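Local coordinates for vacuolar aminopeptidase 1 (Saccharomyces cerevisiae, PDB 5JGF), which removes N-terminal amino acids, preferably neutral or hydrophobic ones, from peptides in the yeast vacuole as a dodecameric zinc aminopeptidase and is a major Cvt-pathway cargo, at residues L313-E318 and L331-W335; N22-Y26 and D237-F241. All blocks are in the same frame, centred on the assembly; numbering follows the deposited sequence.

Contact 1. Residues L313-E318 and L331-W335; sequences LESVVE and LHTVW
Trp335 lays the benzo end of its indole obliquely against Val317 and Leu313, with Val317 CG2 3.6 Å from Trp335 CZ2 and Leu313 CG 3.8 Å from Trp335 CH2. The indole bridges the two segments, whose axes approach to 11.6 Å at an angle of 118°. Its polar edge is served by a water lying in the ring plane: Trp335 NE1 donates to it over 3.0 Å, and the water in turn donates to Glu314 O, so that the backbone of one helix and the indole of the other are joined without any direct hydrogen bond. The other methyl of Val317, CG1, lies anti to the backbone N (chi1 174°) and meets Val334 CG1 tip to tip at 4.1 Å. Farther along, Leu331 CD1 packs against the aliphatic part of Glu318, 3.9 Å from Glu318 CB, the two side chains crossing at about a right angle; Glu318 OE1 is hydrogen-bonded to His332 NE2 of a neighbouring subunit. The two helices, 312-324 and 331-336, lie beside the large mixed sheet: Leu313 also rests on strand 289-295, Val316 on strand 69-76, and Trp335 reaches Thr423 of helix 416-423.

Contact 2. Residues N22-Y26 and D237-F241; sequences NPTTY and DLDLF
Residues 23-26, the turn and first helical residues of helix 25-38, run nearly antiparallel to residues 237-241 of strand 233-242, their end-to-end directions 160° apart, and no backbone hydrogen bond joins the two. This is an interdomain contact of the M18 fold, in which the start of helix 25-38, on the catalytic-domain side, meets one face of the six-stranded antiparallel sheet of the second domain; Asp237, Asp239 and Phe241, alternate residues of the strand, all point toward 22-26. Pro23 sits squarely over the Phe241 ring in a CH-pi contact, its CB 3.4 Å from the ring centroid and 7° off the normal. The first torsion of Phe241 puts CG between the backbone N and the carbonyl carbon, and the ring turns one face to the proline. Thr24, the N-cap of the helix, turns its methyl CG2 to Asp239 OD1 at 3.6 Å, while Thr24 OG1 is hydrogen-bonded to His27 ND1. Tyr26 OH donates to Asp237 OD2 over 2.6 Å, meeting it on the anti side and well out of the carboxylate plane, with the ring and carboxylate planes 87° apart. A phenylalanine in place of Tyr26 would probably leave Asp237 OD2 without this donor and remove the one direct hydrogen bond between the two segments. Lys98 forms salt bridges with both aspartates, through Asp237 OD1 and Asp239 OD2, and would be expected to offset their charge. A water also links the segments, donating to Asp239 OD1 and, over 2.9 Å, to Pro23 O.

The two contacts share no secondary-structure element, and their nearest atoms are about 15 Å apart. Contact 1 is partly buried, its centre about 23 Å from that of the chain, and joins two helices that are close in sequence; contact 2 is buried, its centre about 11 Å from that of the chain, and brings together segments more than 200 residues apart. Their chemistry differs accordingly. Between 313-318 and 331-335 apolar side chains do most of the work, with one bridging water, whereas between 22-26 and 237-241 carboxylates and a direct hydrogen bond stand beside the CH-pi contact. Both border the same neighbouring subunit, through a hydrogen bond at contact 1 and packing of Tyr26 on Val383 of that subunit at contact 2.

Contact 1. Residues L313-E318 and L331-W335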
loop_
_atom_site.group_PDB
_atom_site.type_symbol
_atom_site.label_atom_id
_atom_site.label_comp_id
_atom_site.label_asym_id
_atom_site.label_seq_id
_atom_site.Cartn_x
_atom_site.Cartn_y
_atom_site.Cartn_z
ATOM N N LEU D 313 40.967 -15.160 32.124
ATOM C CA LEU D 313 42.298 -14.636 31.832
ATOM C C LEU D 313 42.830 -13.827 33.008
ATOM O O LEU D 313 43.941 -14.066 33.489
ATOM C CB LEU D 313 42.262 -13.743 30.591
ATOM C CG LEU D 313 43.544 -12.952 30.307
ATOM C CD1 LEU D 313 44.679 -13.901 29.959
ATOM C CD2 LEU D 313 43.296 -11.979 29.164
ATOM N N GLU D 314 42.030 -12.864 33.457
ATOM C CA GLU D 314 42.400 -12.008 34.574
ATOM C C GLU D 314 42.654 -12.849 35.823
ATOM O O GLU D 314 43.568 -12.566 36.600
ATOM C CB GLU D 314 41.287 -10.987 34.855
ATOM C CG GLU D 314 40.972 -10.030 33.696
ATOM C CD GLU D 314 39.870 -10.540 32.771
ATOM O OE1 GLU D 314 40.085 -11.537 32.057
ATOM O OE2 GLU D 314 38.777 -9.934 32.759
ATOM N N SER D 315 41.841 -13.882 36.010
ATOM C CA SER D 315 41.983 -14.766 37.162
ATOM C C SER D 315 43.319 -15.502 37.129
ATOM O O SER D 315 44.032 -15.556 38.131
ATOM C CB SER D 315 40.844 -15.785 37.190
ATOM O OG SER D 315 41.039 -16.722 38.237
ATOM N N VAL D 316 43.642 -16.073 35.976
ATOM C CA VAL D 316 44.889 -16.805 35.796
ATOM C C VAL D 316 46.093 -15.926 36.117
ATOM O O VAL D 316 46.999 -16.342 36.841
ATOM C CB VAL D 316 45.016 -17.334 34.346
ATOM C CG1 VAL D 316 46.442 -17.807 34.075
ATOM C CG2 VAL D 316 44.033 -18.475 34.125
ATOM N N VAL D 317 46.101 -14.709 35.584
ATOM C CA VAL D 317 47.213 -13.797 35.822
ATOM C C VAL D 317 47.316 -13.363 37.284
ATOM O O VAL D 317 48.421 -13.264 37.824
ATOM C CB VAL D 317 47.116 -12.552 34.912
ATOM C CG1 VAL D 317 48.205 -11.551 35.268
ATOM C CG2 VAL D 317 47.266 -12.972 33.453
ATOM N N GLU D 318 46.180 -13.110 37.931
ATOM C CA GLU D 318 46.211 -12.702 39.332
ATOM C C GLU D 318 46.632 -13.855 40.240
ATOM O O GLU D 318 47.509 -13.688 41.090
ATOM C CB GLU D 318 44.848 -12.162 39.782
ATOM C CG GLU D 318 44.742 -11.973 41.297
ATOM C CD GLU D 318 43.589 -11.077 41.715
ATOM O OE1 GLU D 318 42.556 -11.053 41.013
ATOM O OE2 GLU D 318 43.711 -10.403 42.761
ATOM N N LEU D 331 49.205 -5.550 39.445
ATOM C CA LEU D 331 48.476 -5.997 38.261
ATOM C C LEU D 331 48.194 -4.886 37.252
ATOM O O LEU D 331 48.034 -5.150 36.059
ATOM C CB LEU D 331 47.165 -6.665 38.682
ATOM C CG LEU D 331 47.317 -7.945 39.511
ATOM C CD1 LEU D 331 45.951 -8.417 39.988
ATOM C CD2 LEU D 331 48.000 -9.018 38.679
ATOM N N HIS D 332 48.122 -3.646 37.724
ATOM C CA HIS D 332 47.873 -2.531 36.820
ATOM C C HIS D 332 49.109 -2.334 35.956
ATOM O O HIS D 332 49.010 -2.036 34.766
ATOM C CB HIS D 332 47.554 -1.263 37.612
ATOM C CG HIS D 332 46.259 -1.339 38.358
ATOM N ND1 HIS D 332 45.038 -1.404 37.721
ATOM C CD2 HIS D 332 45.994 -1.395 39.683
ATOM C CE1 HIS D 332 44.078 -1.497 38.623
ATOM N NE2 HIS D 332 44.631 -1.494 39.822
ATOM N N THR D 333 50.278 -2.512 36.559
ATOM C CA THR D 333 51.526 -2.378 35.823
ATOM C C THR D 333 51.647 -3.535 34.838
ATOM O O THR D 333 52.117 -3.360 33.717
ATOM C CB THR D 333 52.739 -2.385 36.776
ATOM O OG1 THR D 333 52.740 -1.175 37.540
ATOM C CG2 THR D 333 54.039 -2.491 35.994
ATOM N N VAL D 334 51.209 -4.716 35.266
ATOM C CA VAL D 334 51.258 -5.904 34.421
ATOM C C VAL D 334 50.478 -5.687 33.124
ATOM O O VAL D 334 51.013 -5.836 32.028
ATOM C CB VAL D 334 50.666 -7.131 35.149
ATOM C CG1 VAL D 334 50.547 -8.312 34.182
ATOM C CG2 VAL D 334 51.545 -7.502 36.343
ATOM N N TRP D 335 49.208 -5.322 33.254
ATOM C CA TRP D 335 48.371 -5.113 32.081
ATOM C C TRP D 335 48.785 -3.916 31.238
ATOM O O TRP D 335 48.665 -3.949 30.012
ATOM C CB TRP D 335 46.904 -5.012 32.507
ATOM C CG TRP D 335 46.380 -6.337 32.990
ATOM C CD1 TRP D 335 45.898 -6.630 34.234
ATOM C CD2 TRP D 335 46.333 -7.559 32.241
ATOM N NE1 TRP D 335 45.557 -7.960 34.307
ATOM C CE2 TRP D 335 45.815 -8.555 33.099
ATOM C CE3 TRP D 335 46.680 -7.910 30.929
ATOM C CZ2 TRP D 335 45.636 -9.881 32.687
ATOM C CZ3 TRP D 335 46.501 -9.229 30.518
ATOM C CH2 TRP D 335 45.984 -10.197 31.398
HETATM O O HOH W 1 44.686 -9.750 36.512
#

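Contact 2. Residues N22-Y26 and D237-F241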
loop_
_atom_site.group_PDB
_atom_site.type_symbol
_atom_site.label_atom_id
_atom_site.label_comp_id
_atom_site.label_asym_id
_atom_site.label_seq_id
_atom_site.Cartn_x
_atom_site.Cartn_y
_atom_site.Cartn_z
ATOM N N ASN D 22 36.424 -33.696 17.086
ATOM C CA ASN D 22 36.006 -32.942 18.268
ATOM C C ASN D 22 34.902 -31.957 17.879
ATOM O O ASN D 22 35.109 -30.747 17.851
ATOM C CB ASN D 22 37.219 -32.203 18.830
ATOM C CG ASN D 22 38.366 -33.144 19.140
ATOM O OD1 ASN D 22 38.369 -33.810 20.172
ATOM N ND2 ASN D 22 39.330 -33.231 18.226
ATOM N N PRO D 23 33.701 -32.479 17.603
ATOM C CA PRO D 23 32.523 -31.707 17.194
ATOM C C PRO D 23 31.935 -30.677 18.150
ATOM O O PRO D 23 31.429 -29.648 17.703
ATOM C CB PRO D 23 31.518 -32.796 16.834
ATOM C CG PRO D 23 31.850 -33.873 17.826
ATOM C CD PRO D 23 33.359 -33.905 17.761
ATOM N N THR D 24 31.982 -30.944 19.453
ATOM C CA THR D 24 31.419 -30.003 20.419
ATOM C C THR D 24 32.498 -29.247 21.187
ATOM O O THR D 24 33.668 -29.632 21.186
ATOM C CB THR D 24 30.520 -30.718 21.443
ATOM O OG1 THR D 24 31.335 -31.436 22.380
ATOM C CG2 THR D 24 29.586 -31.699 20.736
ATOM N N THR D 25 32.097 -28.164 21.844
ATOM C CA THR D 25 33.036 -27.364 22.619
ATOM C C THR D 25 33.729 -28.248 23.660
ATOM O O THR D 25 34.934 -28.119 23.898
ATOM C CB THR D 25 32.312 -26.200 23.316
ATOM O OG1 THR D 25 31.582 -25.446 22.337
ATOM C CG2 THR D 25 33.316 -25.276 24.000
ATOM N N TYR D 26 32.971 -29.156 24.269
ATOM C CA TYR D 26 33.536 -30.069 25.263
ATOM C C TYR D 26 34.684 -30.889 24.684
ATOM O O TYR D 26 35.726 -31.039 25.326
ATOM C CB TYR D 26 32.465 -31.026 25.788
ATOM C CG TYR D 26 31.390 -30.355 26.607
ATOM C CD1 TYR D 26 31.676 -29.808 27.858
ATOM C CD2 TYR D 26 30.082 -30.269 26.132
ATOM C CE1 TYR D 26 30.682 -29.193 28.620
ATOM C CE2 TYR D 26 29.083 -29.655 26.883
ATOM C CZ TYR D 26 29.388 -29.121 28.123
ATOM O OH TYR D 26 28.403 -28.507 28.863
ATOM N N ASP D 237 24.133 -32.421 27.980
ATOM C CA ASP D 237 24.240 -31.195 27.197
ATOM C C ASP D 237 24.771 -31.684 25.856
ATOM O O ASP D 237 25.981 -31.808 25.665
ATOM C CB ASP D 237 25.239 -30.238 27.858
ATOM C CG ASP D 237 25.384 -28.922 27.111
ATOM O OD1 ASP D 237 24.776 -28.770 26.031
ATOM O OD2 ASP D 237 26.119 -28.039 27.607
ATOM N N LEU D 238 23.856 -31.980 24.936
ATOM C CA LEU D 238 24.227 -32.499 23.623
ATOM C C LEU D 238 23.927 -31.541 22.474
ATOM O O LEU D 238 22.959 -30.781 22.526
ATOM C CB LEU D 238 23.501 -33.826 23.366
ATOM C CG LEU D 238 23.636 -34.906 24.448
ATOM C CD1 LEU D 238 22.876 -36.163 24.022
ATOM C CD2 LEU D 238 25.108 -35.222 24.677
ATOM N N ASP D 239 24.773 -31.599 21.447
ATOM C CA ASP D 239 24.646 -30.781 20.241
ATOM C C ASP D 239 24.294 -31.691 19.076
ATOM O O ASP D 239 24.475 -32.909 19.141
ATOM C CB ASP D 239 25.980 -30.161 19.802
ATOM C CG ASP D 239 26.555 -29.172 20.779
ATOM O OD1 ASP D 239 27.639 -28.648 20.449
ATOM O OD2 ASP D 239 25.961 -28.912 21.839
ATOM N N LEU D 240 23.814 -31.069 18.006
ATOM C CA LEU D 240 23.563 -31.752 16.748
ATOM C C LEU D 240 24.527 -30.970 15.867
ATOM O O LEU D 240 24.565 -29.739 15.929
ATOM C CB LEU D 240 22.128 -31.567 16.256
ATOM C CG LEU D 240 21.058 -32.410 16.942
ATOM C CD1 LEU D 240 19.776 -32.310 16.119
ATOM C CD2 LEU D 240 21.507 -33.874 17.037
ATOM N N PHE D 241 25.318 -31.671 15.064
ATOM C CA PHE D 241 26.306 -31.011 14.219
ATOM C C PHE D 241 26.518 -31.765 12.915
ATOM O O PHE D 241 26.179 -32.941 12.810
ATOM C CB PHE D 241 27.627 -30.938 14.984
ATOM C CG PHE D 241 28.010 -32.242 15.624
ATOM C CD1 PHE D 241 28.558 -33.273 14.864
ATOM C CD2 PHE D 241 27.760 -32.464 16.974
ATOM C CE1 PHE D 241 28.851 -34.513 15.442
ATOM C CE2 PHE D 241 28.047 -33.698 17.564
ATOM C CZ PHE D 241 28.593 -34.725 16.796
HETATM O O HOH W 2 28.814 -28.505 17.578
HETATM O O HOH W 3 29.427 -27.212 21.299
#